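Local coordinates for protein putative glutathione S-transferase (Sinorhizobium meliloti, PDB 4MDC) that probably transfers glutathione to electrophilic substrates as a homodimeric glutathione S-transferase, at residues 114-117 with 118-122; 34-37 with 38-41; 85-88 with 89-93; 175-178 with 179-183; 166-169 with 170-174. One frame throughout, in Å; residues are numbered along the deposited sequence.

Interaction 1: residues 114-117 with 118-122; sequences RAEI and RRLTE
E116 and R119, three residues apart on helix 111-145, run side by side and point the same way, which brings carboxylate and guanidinium together side-on. R119 NE donates to E116 OE1 at 2.9 Å with an N-H...O angle of 178°, and R119 NH2 donates to E116 OE2 at 2.8 Å. Both oxygens lie near the guanidinium plane and are met on their syn sides, yet the two planes are turned 34° apart, so this two-nitrogen salt bridge is twisted. E116 reaches it because its chain bends at chi2 after CG leaves the backbone N in the anti direction. A leucine in place of R119 would probably leave E116 OE1 without this donor and the carboxylate freer to turn about R181, its other partner at OE2.

R114 and R118 also lie alongside each other, but with guanidinium planes 80° apart. R114 CB sits over one face of the R118 guanidinium, 3.9 Å from R118 NH1, while R114 NH2 and R118 NH2 approach to 3.3 Å. Acids explain the gathering: R114 NE and R118 NH1 both pair with E95 of the second subunit, and R118 NE with E91; R114 NH1 bonds the A108 carbonyl. On another side of the helix I117 O accepts twice, from T121 N at 3.0 Å in the carbonyl plane and from T121 OG1 at 2.9 Å from above it. The whole is characteristic of the first, long helix of the helical C-terminal domain of a GST, whose R114 and R118 here reach into the dimer interface.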
loop_
_atom_site.group_PDB
_atom_site.type_symbol
_atom_site.label_atom_id
_atom_site.label_comp_id
_atom_site.label_asym_id
_atom_site.label_seq_id
_atom_site.Cartn_x
_atom_site.Cartn_y
_atom_site.Cartn_z
ATOM N N ARG B 114 11.239 0.850 12.977
ATOM C CA ARG B 114 10.779 1.351 11.671
ATOM C C ARG B 114 9.659 0.466 11.115
ATOM O O ARG B 114 8.698 0.993 10.570
ATOM C CB ARG B 114 11.935 1.403 10.673
ATOM C CG ARG B 114 12.916 2.511 10.967
ATOM C CD ARG B 114 14.276 2.279 10.305
ATOM N NE ARG B 114 14.377 2.573 8.889
ATOM C CZ ARG B 114 14.536 3.791 8.355
ATOM N NH1 ARG B 114 14.546 4.895 9.089
ATOM N NH2 ARG B 114 14.655 3.899 7.051
ATOM N N ALA B 115 9.881 -0.879 11.156
ATOM C CA ALA B 115 8.881 -1.852 10.694
ATOM C C ALA B 115 7.520 -1.646 11.402
ATOM O O ALA B 115 6.457 -1.672 10.766
ATOM C CB ALA B 115 9.344 -3.269 10.875
ATOM N N GLU B 116 7.545 -1.404 12.700
ATOM C CA GLU B 116 6.282 -1.174 13.440
ATOM C C GLU B 116 5.598 0.152 13.110
ATOM O O GLU B 116 4.389 0.179 12.974
ATOM C CB GLU B 116 6.543 -1.279 14.951
ATOM C CG GLU B 116 5.325 -1.060 15.836
ATOM C CD GLU B 116 4.205 -2.071 15.651
ATOM O OE1 GLU B 116 4.353 -3.127 14.994
ATOM O OE2 GLU B 116 3.087 -1.811 16.171
ATOM N N ILE B 117 6.373 1.209 12.915
ATOM C CA ILE B 117 5.837 2.512 12.478
ATOM C C ILE B 117 5.179 2.360 11.106
ATOM O O ILE B 117 4.016 2.740 10.913
ATOM C CB ILE B 117 6.934 3.580 12.476
ATOM C CG1 ILE B 117 7.384 3.816 13.903
ATOM C CG2 ILE B 117 6.431 4.882 11.822
ATOM C CD1 ILE B 117 8.698 4.564 14.017
ATOM N N ARG B 118 5.856 1.679 10.199
ATOM C CA ARG B 118 5.286 1.396 8.868
ATOM C C ARG B 118 4.003 0.557 8.977
ATOM O O ARG B 118 3.068 0.727 8.184
ATOM C CB ARG B 118 6.365 0.705 7.975
ATOM C CG ARG B 118 7.466 1.676 7.571
ATOM C CD ARG B 118 8.634 0.995 6.969
ATOM N NE ARG B 118 9.658 1.934 6.515
ATOM C CZ ARG B 118 10.951 1.655 6.435
ATOM N NH1 ARG B 118 11.438 0.501 6.891
ATOM N NH2 ARG B 118 11.776 2.584 5.963
ATOM N N ARG B 119 4.038 -0.481 9.829
ATOM C CA ARG B 119 2.907 -1.415 9.905
ATOM C C ARG B 119 1.640 -0.627 10.301
ATOM O O ARG B 119 0.543 -0.804 9.748
ATOM C CB ARG B 119 3.143 -2.485 10.945
ATOM C CG ARG B 119 2.048 -3.568 11.036
ATOM C CD ARG B 119 2.322 -4.583 12.167
ATOM N NE ARG B 119 2.085 -3.968 13.476
ATOM C CZ ARG B 119 0.873 -3.752 14.012
ATOM N NH1 ARG B 119 -0.235 -4.152 13.418
ATOM N NH2 ARG B 119 0.774 -3.134 15.170
ATOM N N LEU B 120 1.813 0.261 11.264
ATOM C CA LEU B 120 0.657 1.120 11.705
ATOM C C LEU B 120 0.234 2.163 10.672
ATOM O O LEU B 120 -0.970 2.425 10.490
ATOM C CB LEU B 120 1.007 1.856 12.998
ATOM C CG LEU B 120 1.132 0.898 14.169
ATOM C CD1 LEU B 120 1.912 1.619 15.263
ATOM C CD2 LEU B 120 -0.184 0.437 14.656
ATOM N N THR B 121 1.200 2.745 9.954
ATOM C CA THR B 121 0.870 3.637 8.834
ATOM C C THR B 121 0.017 2.904 7.781
ATOM O O THR B 121 -1.011 3.421 7.343
ATOM C CB THR B 121 2.164 4.209 8.191
ATOM O OG1 THR B 121 2.937 4.855 9.207
ATOM C CG2 THR B 121 1.876 5.150 7.115
ATOM N N GLU B 122 0.403 1.660 7.454
ATOM C CA GLU B 122 -0.345 0.852 6.492
ATOM C C GLU B 122 -1.710 0.440 7.028
ATOM O O GLU B 122 -2.697 0.427 6.259
ATOM C CB GLU B 122 0.481 -0.376 6.067
ATOM C CG GLU B 122 1.662 0.061 5.174
ATOM C CD GLU B 122 2.559 -1.112 4.666
ATOM O OE1 GLU B 122 2.209 -2.302 4.924
ATOM O OE2 GLU B 122 3.495 -0.799 3.867
#

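Interaction 2: residues 34-37 with 38-41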
loop_
_atom_site.group_PDB
_atom_site.type_symbol
_atom_site.label_atom_id
_atom_site.label_comp_id
_atom_site.label_asym_id
_atom_site.label_seq_id
_atom_site.Cartn_x
_atom_site.Cartn_y
_atom_site.Cartn_z
ATOM N N ALA B 34 -4.527 9.941 3.400
ATOM C CA ALA B 34 -3.140 9.886 2.949
ATOM C C ALA B 34 -2.606 11.328 2.710
ATOM O O ALA B 34 -1.461 11.630 3.019
ATOM C CB ALA B 34 -2.988 9.003 1.699
ATOM N N SER B 35 -3.453 12.215 2.174
ATOM C CA SER B 35 -3.098 13.564 1.951
ATOM C C SER B 35 -2.852 14.295 3.269
ATOM O O SER B 35 -1.912 15.069 3.392
ATOM C CB SER B 35 -4.227 14.320 1.171
ATOM O OG SER B 35 -4.437 13.855 -0.172
ATOM N N ARG B 36 -3.765 14.136 4.229
ATOM C CA ARG B 36 -3.617 14.759 5.515
ATOM C C ARG B 36 -2.387 14.273 6.250
ATOM O O ARG B 36 -1.740 15.050 6.930
ATOM C CB ARG B 36 -4.887 14.570 6.362
ATOM C CG ARG B 36 -6.062 15.384 5.858
ATOM C CD ARG B 36 -7.212 15.307 6.806
ATOM N NE ARG B 36 -8.195 16.361 6.468
ATOM C CZ ARG B 36 -9.008 16.909 7.329
ATOM N NH1 ARG B 36 -9.077 16.540 8.590
ATOM N NH2 ARG B 36 -9.795 17.921 6.907
ATOM N N PHE B 37 -2.076 13.008 6.079
ATOM C CA PHE B 37 -0.900 12.427 6.701
ATOM C C PHE B 37 0.375 13.136 6.206
ATOM O O PHE B 37 1.231 13.502 7.026
ATOM C CB PHE B 37 -0.869 10.951 6.345
ATOM C CG PHE B 37 0.434 10.243 6.607
ATOM C CD1 PHE B 37 0.895 9.997 7.910
ATOM C CD2 PHE B 37 1.179 9.796 5.563
ATOM C CE1 PHE B 37 2.070 9.281 8.129
ATOM C CE2 PHE B 37 2.351 9.064 5.785
ATOM C CZ PHE B 37 2.808 8.811 7.074
ATOM N N VAL B 38 0.489 13.293 4.905
ATOM C CA VAL B 38 1.611 14.022 4.329
ATOM C C VAL B 38 1.676 15.470 4.761
ATOM O O VAL B 38 2.713 15.977 5.123
ATOM C CB VAL B 38 1.621 13.883 2.804
ATOM C CG1 VAL B 38 2.694 14.759 2.189
ATOM C CG2 VAL B 38 1.931 12.425 2.464
ATOM N N ARG B 39 0.531 16.138 4.785
ATOM C CA ARG B 39 0.507 17.482 5.290
ATOM C C ARG B 39 1.049 17.597 6.712
ATOM O O ARG B 39 1.737 18.575 7.053
ATOM C CB ARG B 39 -0.902 18.075 5.203
ATOM C CG ARG B 39 -1.303 18.428 3.785
ATOM C CD ARG B 39 -2.804 18.645 3.686
ATOM N NE ARG B 39 -3.231 19.858 4.360
ATOM C CZ ARG B 39 -4.507 20.204 4.510
ATOM N NH1 ARG B 39 -5.488 19.377 4.122
ATOM N NH2 ARG B 39 -4.807 21.361 5.118
ATOM N N LEU B 40 0.663 16.656 7.570
ATOM C CA LEU B 40 1.108 16.657 8.929
ATOM C C LEU B 40 2.602 16.496 9.034
ATOM O O LEU B 40 3.246 17.199 9.855
ATOM C CB LEU B 40 0.393 15.586 9.759
ATOM C CG LEU B 40 -1.092 15.795 10.057
ATOM C CD1 LEU B 40 -1.698 14.529 10.664
ATOM C CD2 LEU B 40 -1.292 16.978 10.986
ATOM N N ILE B 41 3.163 15.603 8.237
ATOM C CA ILE B 41 4.612 15.476 8.211
ATOM C C ILE B 41 5.318 16.774 7.797
ATOM O O ILE B 41 6.251 17.240 8.481
ATOM C CB ILE B 41 5.101 14.341 7.285
ATOM C CG1 ILE B 41 4.487 13.006 7.716
ATOM C CG2 ILE B 41 6.603 14.327 7.314
ATOM C CD1 ILE B 41 4.631 11.963 6.633
#
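The F37 ring receives I41 CD1 over one face, in a CH-pi contact within helix 33-44, the helix of the beta-alpha-beta unit formed with strands 25-28 and 50-53 in the thioredoxin-like N-terminal domain. The methyl is 3.9 Å from the ring centroid, 20° off the normal, and displaced toward the rim; its closest ring atom is F37 CZ, at 3.7 Å from I41 CD1. F37 CG stands anti to the backbone N (chi1 166°), which stands the ring out from the helix, where I41 leans back onto it. V38 runs across the ring's direction at about a right angle, its CG2 4.1 Å from F37 CD2. Beyond the helix itself, A86, S90, T121 and A195 also pack on F37, which thus sits among helices 86-96, 111-145 and 191-205. With F37 cut back to alanine, a gap would probably open among these helices and the I41 methyl would lose its aromatic face.

A second flat group, the R39 guanidinium, meets R36 CG obliquely, with R39 NH1 at 4.4 Å from that carbon. Both arginines reach one carboxylate, R36 NH2 bonding E236 OE1 and R39 NH1 bonding E236 OE2, while R36 NH1 also bonds S201. Their neighbourhood is therefore that of a shared anion, and each positive charge is likely to be offset.

Underneath, the backbone keeps a regular helical ladder: V38 N to A34 O, R39 N to S35 O, L40 N to R36 O and I41 N to F37 O. Side chains lean on these carbonyls too, and V38 CG2 lies 3.5 Å from A34 O.

Interaction 3: residues 85-88 with 89-93; sequences GATI and ISEYL
S90 turns its hydroxyl back onto the preceding turn, and here the contact is tight. S90 OG lies 2.9 Å from A86 O and 3.1 Å from T87 O. The hydroxyl gets there by standing between its own backbone N and carbonyl carbon (chi1 67°), the crowded position, which folds it against the helix. A86 O is also bonded by S90 N. I89 is also packed closely on G85: CG1 and CD1 of I89 lie 3.2 and 3.3 Å from G85 O, and I89 N donates to that oxygen at 3.1 Å, nearly along the C=O axis. G85 is the N-cap of helix 86-96, and at its phi of 92° a beta carbon would collide with the carbonyl oxygen of the residue before, a steric reason for glycine.

Within the two segments, the side bearing T87 is looser. T87 CG2 comes no nearer than 4.4 Å to E91 CG, and T87 is partly exposed, although E122 of the second subunit packs there. The E91 chain bends at chi2, and its carboxylate bonds R118 instead of anything in the first turn.

Among its neighbours, the helix lays A86 and S90 against helix 33-44, and I89 against strands 74-76 and 82-84. Another flank meets the second subunit, whose E122 packs on I88 as well as T87 and whose F112 ring meets Y92, with planes at about 45°.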
loop_
_atom_site.group_PDB
_atom_site.type_symbol
_atom_site.label_atom_id
_atom_site.label_comp_id
_atom_site.label_asym_id
_atom_site.label_seq_id
_atom_site.Cartn_x
_atom_site.Cartn_y
_atom_site.Cartn_z
ATOM N N GLY B 85 1.693 9.026 -3.476
ATOM C CA GLY B 85 1.203 8.236 -2.388
ATOM C C GLY B 85 1.929 8.496 -1.059
ATOM O O GLY B 85 3.089 8.908 -1.008
ATOM N N ALA B 86 1.271 8.120 0.009
ATOM C CA ALA B 86 1.759 8.427 1.329
ATOM C C ALA B 86 3.066 7.705 1.691
ATOM O O ALA B 86 3.916 8.281 2.347
ATOM C CB ALA B 86 0.699 8.115 2.328
ATOM N N THR B 87 3.185 6.484 1.260
ATOM C CA THR B 87 4.388 5.681 1.632
ATOM C C THR B 87 5.635 6.314 0.967
ATOM O O THR B 87 6.602 6.639 1.663
ATOM C CB THR B 87 4.197 4.212 1.262
ATOM O OG1 THR B 87 3.214 3.628 2.082
ATOM C CG2 THR B 87 5.505 3.424 1.500
ATOM N N ILE B 88 5.605 6.474 -0.352
ATOM C CA ILE B 88 6.742 6.989 -1.090
ATOM C C ILE B 88 7.131 8.389 -0.605
ATOM O O ILE B 88 8.319 8.671 -0.331
ATOM C CB ILE B 88 6.489 6.915 -2.616
ATOM C CG1 ILE B 88 6.567 5.448 -3.048
ATOM C CG2 ILE B 88 7.531 7.682 -3.414
ATOM C CD1 ILE B 88 6.194 5.177 -4.475
ATOM N N ILE B 89 6.120 9.230 -0.380
ATOM C CA ILE B 89 6.430 10.543 0.051
ATOM C C ILE B 89 7.024 10.590 1.452
ATOM O O ILE B 89 8.019 11.306 1.728
ATOM C CB ILE B 89 5.175 11.457 -0.066
ATOM C CG1 ILE B 89 4.704 11.590 -1.501
ATOM C CG2 ILE B 89 5.501 12.817 0.520
ATOM C CD1 ILE B 89 3.278 12.129 -1.584
ATOM N N SER B 90 6.406 9.853 2.388
ATOM C CA SER B 90 6.890 9.856 3.765
ATOM C C SER B 90 8.341 9.304 3.895
ATOM O O SER B 90 9.121 9.798 4.716
ATOM C CB SER B 90 5.884 9.118 4.690
ATOM O OG SER B 90 5.817 7.732 4.402
ATOM N N GLU B 91 8.678 8.321 3.081
ATOM C CA GLU B 91 10.045 7.747 3.096
ATOM C C GLU B 91 11.022 8.791 2.554
ATOM O O GLU B 91 12.086 9.001 3.111
ATOM C CB GLU B 91 10.125 6.432 2.276
ATOM C CG GLU B 91 9.253 5.297 2.856
ATOM C CD GLU B 91 9.673 4.810 4.240
ATOM O OE1 GLU B 91 10.881 4.978 4.615
ATOM O OE2 GLU B 91 8.820 4.189 4.929
ATOM N N TYR B 92 10.624 9.417 1.459
ATOM C CA TYR B 92 11.415 10.486 0.826
ATOM C C TYR B 92 11.694 11.636 1.800
ATOM O O TYR B 92 12.849 12.081 1.914
ATOM C CB TYR B 92 10.722 11.026 -0.433
ATOM C CG TYR B 92 11.415 12.199 -1.089
ATOM C CD1 TYR B 92 12.512 12.021 -1.922
ATOM C CD2 TYR B 92 10.992 13.513 -0.823
ATOM C CE1 TYR B 92 13.157 13.085 -2.510
ATOM C CE2 TYR B 92 11.644 14.587 -1.397
ATOM C CZ TYR B 92 12.731 14.386 -2.240
ATOM O OH TYR B 92 13.391 15.411 -2.859
ATOM N N LEU B 93 10.646 12.072 2.507
ATOM C CA LEU B 93 10.805 13.100 3.522
ATOM C C LEU B 93 11.701 12.687 4.684
ATOM O O LEU B 93 12.464 13.525 5.184
ATOM C CB LEU B 93 9.462 13.620 4.043
ATOM C CG LEU B 93 8.640 14.348 2.987
ATOM C CD1 LEU B 93 7.260 14.676 3.506
ATOM C CD2 LEU B 93 9.317 15.596 2.471
#

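Interaction 4: residues 175-178 with 179-183; sequences SWLA and GSRPW
Backbone bonds between 175-178 and 179-181 change character along the turn. G179 N donates to S175 O at 2.9 Å, a helical i to i-4 bond. S180 N bonds L177 O, three residues back, at 3.2 Å and from 67° out of the carbonyl plane; R181 N reaches the same oxygen at 3.3 Å, but weakly, with an N-H...O angle of 126°. Helical pairing is thus giving way here.

The S180 side chain adds a bond. S180 OG donates to W176 O at 2.8 Å, and this fixes the hydroxyl over the centre of one face of the W176 ring, 4.0 Å from W176 CE2. The proton goes to the carbonyl, so the ring contact is packing.

By van der Waals packing, L177 lies alongside R181, the two pointing the same way. L177 CD2 rests over one face of the guanidinium, 3.9 Å from R181 NH1, and the arginine's extended chain carries that nitrogen onward to the L184 carbonyl and to E116.

One water bridges the turn. Water 1 stands 2.8 Å from A178 O and within bonding distance of P182 O, which R223 also bonds. A loosening turn of this kind, with the i to i-3 bond from S180 N to L177 O and the weak one from R181 N, is characteristic of the C-terminal end of a helix, here helix 167-180 of the helical domain as it passes into a loop.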
loop_
_atom_site.group_PDB
_atom_site.type_symbol
_atom_site.label_atom_id
_atom_site.label_comp_id
_atom_site.label_asym_id
_atom_site.label_seq_id
_atom_site.Cartn_x
_atom_site.Cartn_y
_atom_site.Cartn_z
ATOM N N SER B 175 -8.002 2.186 20.241
ATOM C CA SER B 175 -8.110 2.237 21.717
ATOM C C SER B 175 -7.116 1.274 22.369
ATOM O O SER B 175 -6.506 1.610 23.388
ATOM C CB SER B 175 -9.513 1.919 22.176
ATOM O OG SER B 175 -10.379 3.026 21.857
ATOM N N TRP B 176 -7.005 0.090 21.809
ATOM C CA TRP B 176 -6.091 -0.901 22.389
ATOM C C TRP B 176 -4.638 -0.410 22.311
ATOM O O TRP B 176 -3.881 -0.496 23.323
ATOM C CB TRP B 176 -6.226 -2.269 21.757
ATOM C CG TRP B 176 -5.236 -3.238 22.354
ATOM C CD1 TRP B 176 -5.305 -3.842 23.602
ATOM C CD2 TRP B 176 -4.003 -3.697 21.768
ATOM N NE1 TRP B 176 -4.188 -4.625 23.794
ATOM C CE2 TRP B 176 -3.372 -4.534 22.704
ATOM C CE3 TRP B 176 -3.366 -3.448 20.574
ATOM C CZ2 TRP B 176 -2.144 -5.167 22.450
ATOM C CZ3 TRP B 176 -2.129 -4.086 20.310
ATOM C CH2 TRP B 176 -1.543 -4.941 21.242
ATOM N N LEU B 177 -4.242 0.069 21.148
ATOM C CA LEU B 177 -2.895 0.598 20.930
ATOM C C LEU B 177 -2.628 1.766 21.869
ATOM O O LEU B 177 -1.611 1.817 22.546
ATOM C CB LEU B 177 -2.677 1.017 19.486
ATOM C CG LEU B 177 -2.668 -0.074 18.414
ATOM C CD1 LEU B 177 -2.830 0.518 17.035
ATOM C CD2 LEU B 177 -1.358 -0.882 18.491
ATOM N N ALA B 178 -3.563 2.696 21.916
ATOM C CA ALA B 178 -3.404 3.903 22.692
ATOM C C ALA B 178 -3.349 3.641 24.183
ATOM O O ALA B 178 -2.688 4.360 24.928
ATOM C CB ALA B 178 -4.566 4.861 22.387
ATOM N N GLY B 179 -4.083 2.639 24.641
ATOM C CA GLY B 179 -4.147 2.301 26.048
ATOM C C GLY B 179 -2.992 1.439 26.499
ATOM O O GLY B 179 -2.797 1.297 27.679
ATOM N N SER B 180 -2.218 0.886 25.589
ATOM C CA SER B 180 -1.176 -0.051 25.969
ATOM C C SER B 180 0.270 0.443 25.759
ATOM O O SER B 180 1.235 -0.256 26.124
ATOM C CB SER B 180 -1.394 -1.403 25.267
ATOM O OG SER B 180 -1.285 -1.300 23.870
ATOM N N ARG B 181 0.410 1.586 25.106
ATOM C CA ARG B 181 1.683 2.215 24.762
ATOM C C ARG B 181 1.584 3.742 24.907
ATOM O O ARG B 181 0.469 4.302 24.803
ATOM C CB ARG B 181 2.066 1.914 23.308
ATOM C CG ARG B 181 1.990 0.466 22.905
ATOM C CD ARG B 181 1.967 0.279 21.406
ATOM N NE ARG B 181 2.083 -1.147 21.021
ATOM C CZ ARG B 181 2.316 -1.600 19.780
ATOM N NH1 ARG B 181 2.485 -0.766 18.765
ATOM N NH2 ARG B 181 2.412 -2.914 19.564
ATOM N N PRO B 182 2.710 4.433 25.049
ATOM C CA PRO B 182 2.637 5.886 25.193
ATOM C C PRO B 182 2.203 6.590 23.916
ATOM O O PRO B 182 1.480 7.595 23.992
ATOM C CB PRO B 182 4.049 6.334 25.609
ATOM C CG PRO B 182 4.754 5.083 26.001
ATOM C CD PRO B 182 4.047 3.907 25.367
ATOM N N TRP B 183 2.652 6.078 22.771
ATOM C CA TRP B 183 2.193 6.535 21.440
ATOM C C TRP B 183 1.909 5.231 20.636
ATOM O O TRP B 183 2.255 4.143 21.125
ATOM C CB TRP B 183 3.261 7.368 20.761
ATOM C CG TRP B 183 3.621 8.611 21.504
ATOM C CD1 TRP B 183 4.559 8.719 22.510
ATOM C CD2 TRP B 183 3.019 9.905 21.357
ATOM N NE1 TRP B 183 4.586 10.020 22.958
ATOM C CE2 TRP B 183 3.643 10.763 22.272
ATOM C CE3 TRP B 183 2.026 10.425 20.517
ATOM C CZ2 TRP B 183 3.302 12.141 22.364
ATOM C CZ3 TRP B 183 1.674 11.778 20.622
ATOM C CH2 TRP B 183 2.306 12.618 21.544
HETATM O O HOH W 1 -1.234 6.586 23.927
#

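Interaction 5: residues 166-169 with 170-174; sequences NIRQ and HMKYL
Helix 167-180 belongs to the all-helical C-terminal domain of the GST fold, and over its first turns residues 166-174 set one face against helix 111-145 and another toward solvent. On the buried side I167 and M171, the latter modelled as selenomethionine, lie side by side and point the same way, with I167 CG2 3.7 Å from M171 CG. The M171 chain then bends at chi2 and chi3, carrying its selenium end away from I167 toward helices 191-205 and 215-225. M171 N donates to I167 O at 3.0 Å in an almost straight bond, with an N-H...O angle of 169°.

H170 faces helix 111-145. Its CG leaves anti to the carbonyl carbon (chi1 -71°), and this directs the ring edge back at the preceding turn. H170 NE2 is bonded to D131, whose backbone oxygen takes N166 ND2; both ends of this turn are thus tied to one residue of the neighbouring helix. W123 adds a ring contact to H170 and another to Y173.

On the exposed face R168 and K172 run alongside each other. K172 CE lies over one face of the R168 guanidinium, 3.7 Å from R168 NH2, so what meets the flat group is the methylene. The charged ends, R168 NH2 and K172 NZ, are 4.0 Å apart; R168 NE pairs with D213, which probably offsets part of the like charge. Back at the imidazole, H170 CD2 meets N166 O at the ring edge, near its plane, at 3.2 Å.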
loop_
_atom_site.group_PDB
_atom_site.type_symbol
_atom_site.label_atom_id
_atom_site.label_comp_id
_atom_site.label_asym_id
_atom_site.label_seq_id
_atom_site.Cartn_x
_atom_site.Cartn_y
_atom_site.Cartn_z
ATOM N N ASN B 166 -17.810 -1.395 9.850
ATOM C CA ASN B 166 -16.380 -1.728 10.015
ATOM C C ASN B 166 -15.611 -0.752 10.922
ATOM O O ASN B 166 -14.439 -0.983 11.254
ATOM C CB ASN B 166 -15.699 -1.785 8.653
ATOM C CG ASN B 166 -16.092 -3.023 7.849
ATOM O OD1 ASN B 166 -16.429 -4.038 8.406
ATOM N ND2 ASN B 166 -16.090 -2.907 6.533
ATOM N N ILE B 167 -16.256 0.357 11.289
ATOM C CA ILE B 167 -15.617 1.395 12.062
ATOM C C ILE B 167 -15.230 0.903 13.432
ATOM O O ILE B 167 -14.114 1.174 13.886
ATOM C CB ILE B 167 -16.490 2.632 12.180
ATOM C CG1 ILE B 167 -16.547 3.339 10.856
ATOM C CG2 ILE B 167 -15.959 3.617 13.232
ATOM C CD1 ILE B 167 -17.600 4.413 10.798
ATOM N N ARG B 168 -16.110 0.179 14.096
ATOM C CA ARG B 168 -15.852 -0.143 15.476
ATOM C C ARG B 168 -14.564 -0.977 15.672
ATOM O O ARG B 168 -13.795 -0.726 16.590
ATOM C CB ARG B 168 -17.020 -0.841 16.107
ATOM C CG ARG B 168 -16.795 -0.972 17.613
ATOM C CD ARG B 168 -18.018 -1.525 18.282
ATOM N NE ARG B 168 -18.107 -1.181 19.702
ATOM C CZ ARG B 168 -18.192 -2.069 20.688
ATOM N NH1 ARG B 168 -18.142 -3.375 20.419
ATOM N NH2 ARG B 168 -18.321 -1.660 21.964
ATOM N N GLN B 169 -14.358 -1.933 14.794
ATOM C CA GLN B 169 -13.154 -2.755 14.903
ATOM C C GLN B 169 -11.870 -1.907 14.879
ATOM O O GLN B 169 -10.955 -2.140 15.654
ATOM C CB GLN B 169 -13.143 -3.764 13.746
ATOM C CG GLN B 169 -11.821 -4.488 13.579
ATOM C CD GLN B 169 -11.542 -5.101 12.174
ATOM O OE1 GLN B 169 -12.384 -5.103 11.267
ATOM N NE2 GLN B 169 -10.327 -5.631 12.020
ATOM N N HIS B 170 -11.835 -0.939 13.969
ATOM C CA HIS B 170 -10.747 0.012 13.854
ATOM C C HIS B 170 -10.564 0.935 15.036
ATOM O O HIS B 170 -9.462 1.083 15.511
ATOM C CB HIS B 170 -10.874 0.785 12.521
ATOM C CG HIS B 170 -10.554 -0.081 11.365
ATOM N ND1 HIS B 170 -9.263 -0.482 11.128
ATOM C CD2 HIS B 170 -11.331 -0.760 10.482
ATOM C CE1 HIS B 170 -9.247 -1.277 10.081
ATOM N NE2 HIS B 170 -10.483 -1.459 9.673
HETATM N N MSE B 171 -11.656 1.479 15.555
HETATM C CA MSE B 171 -11.630 2.292 16.767
HETATM C C MSE B 171 -11.186 1.480 17.962
HETATM O O MSE B 171 -10.476 1.983 18.826
HETATM C CB MSE B 171 -13.006 2.930 17.029
HETATM C CG MSE B 171 -13.403 3.871 15.921
HETATM SE SE MSE B 171 -12.133 5.328 15.514
HETATM C CE MSE B 171 -12.138 6.063 17.395
ATOM N N LYS B 172 -11.624 0.228 18.061
ATOM C CA LYS B 172 -11.243 -0.628 19.159
ATOM C C LYS B 172 -9.742 -1.002 19.095
ATOM O O LYS B 172 -9.079 -1.083 20.127
ATOM C CB LYS B 172 -12.111 -1.864 19.244
ATOM C CG LYS B 172 -13.508 -1.525 19.770
ATOM C CD LYS B 172 -13.466 -1.440 21.295
ATOM C CE LYS B 172 -14.719 -0.819 21.864
ATOM N NZ LYS B 172 -14.658 -0.726 23.340
ATOM N N TYR B 173 -9.226 -1.145 17.891
ATOM C CA TYR B 173 -7.792 -1.475 17.727
ATOM C C TYR B 173 -6.991 -0.266 18.153
ATOM O O TYR B 173 -6.011 -0.347 18.886
ATOM C CB TYR B 173 -7.468 -1.856 16.287
ATOM C CG TYR B 173 -6.017 -2.341 16.107
ATOM C CD1 TYR B 173 -5.493 -3.299 16.949
ATOM C CD2 TYR B 173 -5.209 -1.818 15.127
ATOM C CE1 TYR B 173 -4.174 -3.786 16.763
ATOM C CE2 TYR B 173 -3.923 -2.301 14.942
ATOM C CZ TYR B 173 -3.412 -3.249 15.752
ATOM O OH TYR B 173 -2.091 -3.645 15.546
ATOM N N LEU B 174 -7.437 0.899 17.696
ATOM C CA LEU B 174 -6.813 2.153 18.103
ATOM C C LEU B 174 -6.834 2.394 19.627
ATOM O O LEU B 174 -5.855 2.824 20.196
ATOM C CB LEU B 174 -7.510 3.326 17.403
ATOM C CG LEU B 174 -7.060 4.723 17.715
ATOM C CD1 LEU B 174 -5.598 4.941 17.349
ATOM C CD2 LEU B 174 -7.899 5.716 16.969
#

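How the interactions relate
From the N terminus the order is interaction 2, 3, 1, 5 and 4. Each is one continuous stretch on or at the end of a helix, so none closes a long loop, and they run in series without nesting or crossing. Interactions 2 and 3 join helices 33-44 and 86-96 of the N-terminal domain, with centres about 10 Å apart. Interaction 1, on helix 111-145, links the two domains: it packs on interaction 2, forms a salt bridge with interaction 3, and reaches interactions 4 and 5 through another salt bridge and a probable hydrogen bond. Interactions 5 and 4 adjoin along helix 167-180. Interactions 1 and 3 touch the second subunit, as does interaction 5 through Y173.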